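Local structure of cysteine desulfurase (Thermococcus onnurineus, 5B89) at residues B[25-28]-B[29-33]; B[325-329]-B[330-334]; B[352-356]-B[357-361]; B[361-365]-B[366-370]. The protein probably removes sulfur from L-cysteine with the help of pyridoxal 5'-phosphate, leaving L-alanine and passing the sulfur to a carrier. All coordinates share one frame; numbering follows the deposited sequence.

Contact 1: residues B[25-28]-B[29-33]; sequences EDVR and KDIPL
Asp30 OD2 is held by two groups: a water that donates to it over 2.9 Å, and the hydroxyl of Tyr303 on helix 291-307. The same water donates a second bond, 3.2 Å long, to Asp26 O, so solvent ties the carboxylate to the backbone one turn earlier, while Asp30 OD2 and Asp26 O themselves stay 3.9 Å apart. The setting is the end of the short helix 25-28, which the chain leaves through a type I beta turn from Arg28 to Ile31. Ile31 N closes the turn on Arg28 O at 3.1 Å, and Asp30 N bonds to Val27 O at 3.0 Å. Lys29 N reaches back to Glu25 O in a longer and more bent helical bond of 3.3 Å (144° at the hydrogen).

Toward the interior Val27 and Ile31 run side by side in the same direction. Val27 CG1 stands opposite the backbone N (chi1 -174°), which brings it within 4.1 Å of Ile31 CD1; both residues also pack on Tyr397, with Tyr303 and Ile307 beside Val27 and Leu47 beside Ile31. The charged ends look outward from the turn for their partners. Arg28 sends its guanidinium to Glu402, in a salt bridge, and to the carbonyl of Tyr397, whereas Asp26 pairs with Arg22. Lys29 lies alongside Asp26 without making a salt bridge to it: Lys29 CD comes within 3.9 Å of Asp26 OD1, but bends at chi3 and chi4 carry NZ farther off.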
# COMPACT_ATOMS: atom_id res chain seq x y z
N GLU B 25 2.11 15.58 28.52
CA GLU B 25 2.17 16.92 27.99
C GLU B 25 3.06 17.21 26.84
O GLU B 25 2.65 17.86 25.94
CB GLU B 25 2.48 17.90 29.14
CG GLU B 25 1.39 17.92 30.19
CD GLU B 25 1.63 16.96 31.36
OE1 GLU B 25 0.93 17.13 32.38
OE2 GLU B 25 2.46 16.11 31.28
N ASP B 26 4.28 16.73 26.87
CA ASP B 26 5.24 17.06 25.81
C ASP B 26 4.96 16.25 24.50
O ASP B 26 5.47 16.64 23.44
CB ASP B 26 6.68 16.79 26.23
CG ASP B 26 7.19 17.88 27.17
OD1 ASP B 26 6.54 18.96 27.20
OD2 ASP B 26 8.18 17.66 27.90
N VAL B 27 4.14 15.24 24.57
CA VAL B 27 3.66 14.55 23.37
C VAL B 27 2.47 15.31 22.78
O VAL B 27 2.35 15.54 21.54
CB VAL B 27 3.34 13.09 23.67
CG1 VAL B 27 2.97 12.37 22.34
CG2 VAL B 27 4.58 12.43 24.23
N ARG B 28 1.53 15.70 23.60
CA ARG B 28 0.31 16.38 23.24
C ARG B 28 0.62 17.68 22.53
O ARG B 28 -0.15 18.06 21.62
CB ARG B 28 -0.56 16.65 24.43
CG ARG B 28 -1.11 15.38 25.11
CD ARG B 28 -1.74 15.68 26.44
NE ARG B 28 -2.97 16.44 26.32
CZ ARG B 28 -4.15 15.95 26.07
NH1 ARG B 28 -4.39 14.67 25.82
NH2 ARG B 28 -5.24 16.73 25.98
N LYS B 29 1.71 18.33 22.85
CA LYS B 29 2.06 19.57 22.17
C LYS B 29 2.34 19.41 20.71
O LYS B 29 2.33 20.36 20.02
CB LYS B 29 3.31 20.19 22.77
CG LYS B 29 3.11 20.82 24.09
CD LYS B 29 4.48 21.16 24.66
CE LYS B 29 4.74 22.63 24.60
NZ LYS B 29 3.91 23.28 25.64
N ASP B 30 2.62 18.20 20.26
CA ASP B 30 2.89 17.94 18.87
C ASP B 30 1.67 17.40 18.09
O ASP B 30 1.80 17.13 16.94
CB ASP B 30 3.97 16.89 18.71
CG ASP B 30 5.34 17.37 19.14
OD1 ASP B 30 5.59 18.54 19.08
OD2 ASP B 30 6.13 16.57 19.57
N ILE B 31 0.53 17.28 18.75
CA ILE B 31 -0.68 16.72 18.15
C ILE B 31 -1.86 17.67 18.37
O ILE B 31 -2.50 17.65 19.36
CB ILE B 31 -1.00 15.35 18.78
CG1 ILE B 31 0.22 14.42 18.65
CG2 ILE B 31 -2.17 14.71 18.07
CD1 ILE B 31 0.15 13.17 19.48
N PRO B 32 -2.13 18.50 17.37
CA PRO B 32 -3.16 19.49 17.55
C PRO B 32 -4.50 18.96 17.85
O PRO B 32 -5.30 19.57 18.62
CB PRO B 32 -3.25 20.16 16.13
CG PRO B 32 -1.94 19.94 15.57
CD PRO B 32 -1.33 18.71 16.16
N LEU B 33 -4.90 17.79 17.33
CA LEU B 33 -6.20 17.24 17.68
C LEU B 33 -6.44 16.97 19.18
O LEU B 33 -7.59 16.92 19.54
CB LEU B 33 -6.51 15.98 16.85
CG LEU B 33 -7.03 16.32 15.48
CD1 LEU B 33 -6.89 15.07 14.51
CD2 LEU B 33 -8.50 16.73 15.55
O HOH W 1 8.13 16.53 21.71

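Contact 2: residues B[325-329]-B[330-334]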
# COMPACT_ATOMS: atom_id res chain seq x y z
N GLU B 325 -11.29 0.77 37.09
CA GLU B 325 -11.74 1.07 38.49
C GLU B 325 -12.97 1.95 38.43
O GLU B 325 -13.98 1.73 39.14
CB GLU B 325 -10.64 1.68 39.27
CG GLU B 325 -9.63 0.64 39.69
CD GLU B 325 -8.30 1.22 40.19
OE1 GLU B 325 -8.12 2.48 40.38
OE2 GLU B 325 -7.31 0.45 40.54
N GLY B 326 -12.91 2.98 37.58
CA GLY B 326 -14.08 3.87 37.48
C GLY B 326 -15.32 3.20 36.91
O GLY B 326 -16.48 3.47 37.31
N LEU B 327 -15.17 2.29 35.98
CA LEU B 327 -16.25 1.57 35.45
C LEU B 327 -16.84 0.62 36.49
O LEU B 327 -18.09 0.41 36.51
CB LEU B 327 -15.84 0.82 34.12
CG LEU B 327 -15.53 1.77 32.95
CD1 LEU B 327 -15.16 0.87 31.75
CD2 LEU B 327 -16.68 2.65 32.58
N ASP B 328 -15.97 0.04 37.28
CA ASP B 328 -16.45 -0.83 38.36
C ASP B 328 -17.31 0.01 39.31
O ASP B 328 -18.35 -0.51 39.78
CB ASP B 328 -15.33 -1.46 39.11
CG ASP B 328 -14.65 -2.58 38.37
OD1 ASP B 328 -15.26 -3.19 37.51
OD2 ASP B 328 -13.60 -2.97 38.87
N GLU B 329 -16.88 1.23 39.59
CA GLU B 329 -17.66 2.10 40.53
C GLU B 329 -19.02 2.37 39.92
O GLU B 329 -20.03 2.52 40.68
CB GLU B 329 -16.93 3.38 40.82
CG GLU B 329 -15.71 3.34 41.68
CD GLU B 329 -14.86 4.62 41.66
OE1 GLU B 329 -14.03 4.77 42.58
OE2 GLU B 329 -14.93 5.48 40.73
N LEU B 330 -19.16 2.45 38.58
CA LEU B 330 -20.45 2.65 37.94
C LEU B 330 -21.25 1.44 37.61
O LEU B 330 -22.34 1.51 37.01
CB LEU B 330 -20.22 3.41 36.64
CG LEU B 330 -19.59 4.76 36.81
CD1 LEU B 330 -19.23 5.36 35.44
CD2 LEU B 330 -20.49 5.73 37.60
N GLU B 331 -20.73 0.26 37.98
CA GLU B 331 -21.34 -1.00 37.65
C GLU B 331 -21.50 -1.21 36.19
O GLU B 331 -22.46 -1.79 35.71
CB GLU B 331 -22.64 -1.23 38.46
CG GLU B 331 -22.31 -1.07 39.93
CD GLU B 331 -23.55 -1.16 40.79
OE1 GLU B 331 -23.91 -0.15 41.41
OE2 GLU B 331 -24.17 -2.21 40.77
N VAL B 332 -20.51 -0.73 35.45
CA VAL B 332 -20.46 -0.88 34.01
C VAL B 332 -19.51 -2.04 33.71
O VAL B 332 -18.40 -2.00 34.04
CB VAL B 332 -20.00 0.40 33.29
CG1 VAL B 332 -19.67 0.11 31.84
CG2 VAL B 332 -21.05 1.49 33.38
N PRO B 333 -20.09 -3.10 33.05
CA PRO B 333 -19.20 -4.24 32.78
C PRO B 333 -18.10 -4.01 31.73
O PRO B 333 -18.37 -3.42 30.74
CB PRO B 333 -20.16 -5.31 32.30
CG PRO B 333 -21.19 -4.59 31.61
CD PRO B 333 -21.48 -3.46 32.54
N TRP B 334 -16.90 -4.51 32.00
CA TRP B 334 -15.80 -4.39 31.07
C TRP B 334 -15.19 -5.76 30.84
O TRP B 334 -15.29 -6.63 31.67
CB TRP B 334 -14.79 -3.32 31.48
CG TRP B 334 -14.19 -3.45 32.80
CD1 TRP B 334 -14.67 -2.95 33.96
CD2 TRP B 334 -13.00 -4.13 33.15
NE1 TRP B 334 -13.87 -3.25 34.98
CE2 TRP B 334 -12.83 -4.00 34.51
CE3 TRP B 334 -12.04 -4.82 32.43
CZ2 TRP B 334 -11.76 -4.51 35.16
CZ3 TRP B 334 -11.00 -5.34 33.09
CH2 TRP B 334 -10.86 -5.19 34.43
O HOH W 2 -17.54 -3.49 36.21
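Leu327 and Val332 pack closely where helix 309-329 ends in a Schellman motif. Glu331, with positive phi (59°), turns the chain back, so that Val332 N bonds to Leu327 O at 2.9 Å and Glu331 N to Asp328 O at 3.1 Å. The apolar inner side is compact: Leu327 CD2 meets Val332 CG1 at 4.0 Å as the two side chains cross at a slant, and Leu327 CB lies as close to Trp334 CD1. Leu330 folds back over the last turn, its CG only 3.4 Å from Gly326 O, the acceptor of its own backbone N-H.

The side toward Asp328 is looser and wetter, and the buried Trp334 borders it. Its indole sits between backbone N and carbonyl carbon (chi1 57°), which swings NE1 round to the exposed Asp328. The N-H bonds to Asp328 OD1 at 2.9 Å, bent to 143°, and comes from above the carboxylate plane. A water also donates to this oxygen, at 2.6 Å, and a second time to Val332 O, bridging helix and loop. Replacing Trp334 with a leucine would probably leave Asp328 OD1 without its indole donor, its carboxylate freer to turn, and open a gap beside Leu327 CB. Glu329 and Glu331 are exposed too.

The turn leads from helix 309-329 toward strand 346-349. Leu327, Val332 and Trp334 all rest on Phe349 of that strand, while helix 400-415 receives Leu330 against Met410 and Glu411, and Val332 against Val414.

Contact 3: residues B[352-356]-B[357-361]; sequences PGLHP and HDVAA
His355 O accepts two backbone N-H groups of the first helical turn: Val359 N at 3.2 Å, arriving nearly in line with the C=O bond, and Asp358 N at 3.0 Å, from above the carbonyl plane. His355 is the N-cap of helix 356-365, and its side chain completes the cap. With its ring trans to the main-chain nitrogen (chi1 -168°), ND1 accepts from His357 N at 3.1 Å in a nearly straight bond that lies in the ring plane. Pro356 CD lies over one face near the rim, 3.3 Å above the plane of the His355 ring. The rings of His355 and His357 lie side by side, their planes inclined at 41°, and His355 CE1 comes within 3.4 Å of His357 CD2. His357 ND1 finds its partner in Ser372 OG. On the apolar side Leu354 CB touches Val359 CG2 at 3.9 Å, the side chains crossing at about a right angle.

Helix 400-415 meets Leu354 and Val359 through Leu413; strand 389-393 meets Pro356 and Val359 through Val390. Ala360 rests on Val370 and Ser372 of strand 368-373, and His357, Ala360 and Ala361 also pack against Val71 of the second subunit.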
# COMPACT_ATOMS: atom_id res chain seq x y z
N PRO B 352 -25.50 -1.80 30.17
CA PRO B 352 -26.74 -2.65 30.12
C PRO B 352 -27.93 -1.84 29.69
O PRO B 352 -28.09 -0.71 30.16
CB PRO B 352 -26.87 -3.11 31.54
CG PRO B 352 -25.51 -3.10 32.08
CD PRO B 352 -24.88 -1.83 31.49
N GLY B 353 -28.67 -2.35 28.71
CA GLY B 353 -29.78 -1.58 28.16
C GLY B 353 -29.58 -0.72 26.94
O GLY B 353 -30.54 -0.26 26.36
N LEU B 354 -28.32 -0.51 26.52
CA LEU B 354 -27.96 0.39 25.46
C LEU B 354 -27.04 -0.30 24.45
O LEU B 354 -26.09 -0.96 24.83
CB LEU B 354 -27.19 1.59 26.03
CG LEU B 354 -27.99 2.61 26.81
CD1 LEU B 354 -27.03 3.79 27.06
CD2 LEU B 354 -29.22 3.09 26.06
N HIS B 355 -27.36 -0.12 23.21
CA HIS B 355 -26.58 -0.63 22.14
C HIS B 355 -25.22 0.13 22.21
O HIS B 355 -25.20 1.32 22.47
CB HIS B 355 -27.29 -0.39 20.84
CG HIS B 355 -26.70 -1.14 19.68
ND1 HIS B 355 -25.52 -0.74 19.07
CD2 HIS B 355 -27.07 -2.29 19.08
CE1 HIS B 355 -25.23 -1.58 18.10
NE2 HIS B 355 -26.15 -2.54 18.09
N PRO B 356 -24.09 -0.59 21.92
CA PRO B 356 -22.81 0.15 21.89
C PRO B 356 -22.74 1.37 20.96
O PRO B 356 -22.08 2.34 21.33
CB PRO B 356 -21.83 -0.90 21.32
CG PRO B 356 -22.47 -2.22 21.55
CD PRO B 356 -23.92 -2.03 21.74
N HIS B 357 -23.39 1.37 19.80
CA HIS B 357 -23.36 2.52 18.91
C HIS B 357 -24.02 3.71 19.58
O HIS B 357 -23.59 4.84 19.37
CB HIS B 357 -24.02 2.29 17.55
CG HIS B 357 -23.32 1.28 16.69
ND1 HIS B 357 -21.94 1.07 16.72
CD2 HIS B 357 -23.81 0.46 15.72
CE1 HIS B 357 -21.62 0.12 15.84
NE2 HIS B 357 -22.73 -0.25 15.21
N ASP B 358 -25.03 3.45 20.42
CA ASP B 358 -25.72 4.60 21.04
C ASP B 358 -24.83 5.19 22.15
O ASP B 358 -24.74 6.41 22.31
CB ASP B 358 -27.02 4.08 21.64
CG ASP B 358 -28.06 3.81 20.62
OD1 ASP B 358 -28.13 4.50 19.58
OD2 ASP B 358 -28.83 2.85 20.84
N VAL B 359 -24.12 4.35 22.91
CA VAL B 359 -23.11 4.83 23.83
C VAL B 359 -22.03 5.68 23.17
O VAL B 359 -21.60 6.76 23.66
CB VAL B 359 -22.48 3.67 24.65
CG1 VAL B 359 -21.44 4.19 25.58
CG2 VAL B 359 -23.59 2.85 25.34
N ALA B 360 -21.54 5.16 22.04
CA ALA B 360 -20.55 5.85 21.32
C ALA B 360 -20.98 7.22 20.80
O ALA B 360 -20.17 8.17 20.76
CB ALA B 360 -20.01 4.99 20.15
N ALA B 361 -22.24 7.31 20.39
CA ALA B 361 -22.81 8.58 19.93
C ALA B 361 -22.94 9.59 21.07
O ALA B 361 -22.58 10.73 20.87
CB ALA B 361 -24.16 8.35 19.32

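Contact 4: residues B[361-365]-B[366-370]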
# COMPACT_ATOMS: atom_id res chain seq x y z
N ALA B 361 -22.24 7.31 20.39
CA ALA B 361 -22.81 8.58 19.93
C ALA B 361 -22.94 9.59 21.07
O ALA B 361 -22.58 10.73 20.87
CB ALA B 361 -24.16 8.35 19.32
N ILE B 362 -23.32 9.12 22.28
CA ILE B 362 -23.35 10.03 23.44
C ILE B 362 -21.97 10.57 23.79
O ILE B 362 -21.72 11.74 24.04
CB ILE B 362 -24.05 9.40 24.61
CG1 ILE B 362 -25.52 9.23 24.32
CG2 ILE B 362 -23.86 10.23 25.90
CD1 ILE B 362 -26.12 8.18 25.18
N LEU B 363 -20.96 9.68 23.69
CA LEU B 363 -19.64 10.08 23.92
C LEU B 363 -19.14 11.08 22.92
O LEU B 363 -18.48 12.07 23.27
CB LEU B 363 -18.67 8.85 24.06
CG LEU B 363 -18.90 8.05 25.38
CD1 LEU B 363 -18.34 6.63 25.37
CD2 LEU B 363 -18.34 8.82 26.57
N ASP B 364 -19.46 10.82 21.67
CA ASP B 364 -19.15 11.74 20.59
C ASP B 364 -19.76 13.17 20.79
O ASP B 364 -19.07 14.13 20.56
CB ASP B 364 -19.51 11.19 19.23
CG ASP B 364 -19.16 12.12 18.10
OD1 ASP B 364 -17.99 12.55 17.81
OD2 ASP B 364 -20.19 12.63 17.54
N ASP B 365 -20.96 13.19 21.32
CA ASP B 365 -21.61 14.47 21.62
C ASP B 365 -20.67 15.28 22.54
O ASP B 365 -20.72 16.51 22.52
CB ASP B 365 -22.95 14.22 22.33
CG ASP B 365 -24.03 13.57 21.54
OD1 ASP B 365 -24.00 13.53 20.31
OD2 ASP B 365 -24.97 13.02 22.19
N HIS B 366 -20.00 14.60 23.49
CA HIS B 366 -19.09 15.13 24.45
C HIS B 366 -17.63 15.21 23.99
O HIS B 366 -16.76 15.37 24.77
CB HIS B 366 -19.20 14.37 25.77
CG HIS B 366 -20.51 14.50 26.46
ND1 HIS B 366 -21.64 13.79 26.19
CD2 HIS B 366 -20.81 15.29 27.51
CE1 HIS B 366 -22.63 14.20 27.00
NE2 HIS B 366 -22.12 15.08 27.79
N SER B 367 -17.44 15.10 22.66
CA SER B 367 -16.15 15.16 22.04
C SER B 367 -15.15 14.05 22.52
O SER B 367 -13.96 14.35 22.49
CB SER B 367 -15.50 16.51 22.21
OG SER B 367 -16.34 17.51 21.55
N ILE B 368 -15.72 12.91 22.90
CA ILE B 368 -14.90 11.76 23.25
C ILE B 368 -15.14 10.70 22.14
O ILE B 368 -16.21 10.30 21.81
CB ILE B 368 -15.34 11.16 24.59
CG1 ILE B 368 -15.20 12.20 25.72
CG2 ILE B 368 -14.53 9.88 24.87
CD1 ILE B 368 -15.92 11.78 27.01
N MET B 369 -13.99 10.27 21.55
CA MET B 369 -13.94 9.40 20.37
C MET B 369 -13.64 7.99 20.83
O MET B 369 -12.55 7.73 21.30
CB MET B 369 -12.86 9.90 19.40
CG MET B 369 -12.75 11.36 19.02
SD MET B 369 -14.10 12.10 18.03
CE MET B 369 -15.18 12.86 19.29
N VAL B 370 -14.68 7.19 20.68
CA VAL B 370 -14.54 5.76 20.92
C VAL B 370 -15.11 4.99 19.75
O VAL B 370 -15.82 5.50 18.91
CB VAL B 370 -15.24 5.31 22.24
CG1 VAL B 370 -14.62 5.88 23.47
CG2 VAL B 370 -16.74 5.51 22.21
O HOH W 3 -18.61 18.27 22.94
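The His366 ring meets Ile362 edge-on: its ND1 donates to Ile362 O over 3.0 Å in an almost straight bond (174°), the oxygen lying in the ring plane. Leu363 O and Asp365 C approach the same ring obliquely, and Val409 of helix 400-415 touches the side chain as well. His366 N adds a weak bond to Ile362 O at 3.4 Å and another weak one to Leu363 O. The other flat group, the Asp364 carboxylate, points on from the main-chain nitrogen (chi1 -178°). Its OD1 touches Met369 CE at 3.2 Å and accepts a hydrogen bond from Arg73 N of the second subunit.

These groups surround a Schellman motif that ends helix 356-365. Ser367, with positive phi (60°), lets Ile368 N bond to Leu363 O at 2.9 Å and Ser367 N to Asp364 O at 2.8 Å. A water links Asp365 O to Ser367 OG over the turn. Beneath it Leu363 spreads its two methyls, CD2 to Ile368 CD1 at 3.8 Å and CD1 to Val370 CG2 at 3.7 Å, joining helix and strand 368-373 through a small apolar core. Ile368 also packs on Ile38 of the neighbouring strand 38-39, and Val370 on Val390 and Ala392 of strand 389-393.

As the donor to Ile362 O, ND1 of His366 must carry a proton, which the neutral tautomer already supplies; the helix C-terminus and the Asp365 carboxylate nearby might also tend to stabilise a positive charge.

In the fold
Contacts 2, 3 and 4 form a chain of neighbours on one side of the subunit. Pro333 CD of contact 2 packs on Pro352 CD of contact 3 at 3.9 Å. Contacts 3 and 4 cap and end the same helix, 356-365, share Ala361, and touch where Ala360 CB meets Val370 CG2, also at 3.9 Å; both face the second subunit. Contact 1 stands apart, its nearest atoms about 7 Å from those of contact 4, yet its chain continues into strand 38-39, which pairs with strand 368-373. None lies in the cofactor site, but the side chains of His357 and Val370 are each about 11 Å from the bound alanine, whose pocket includes His375 and Arg391.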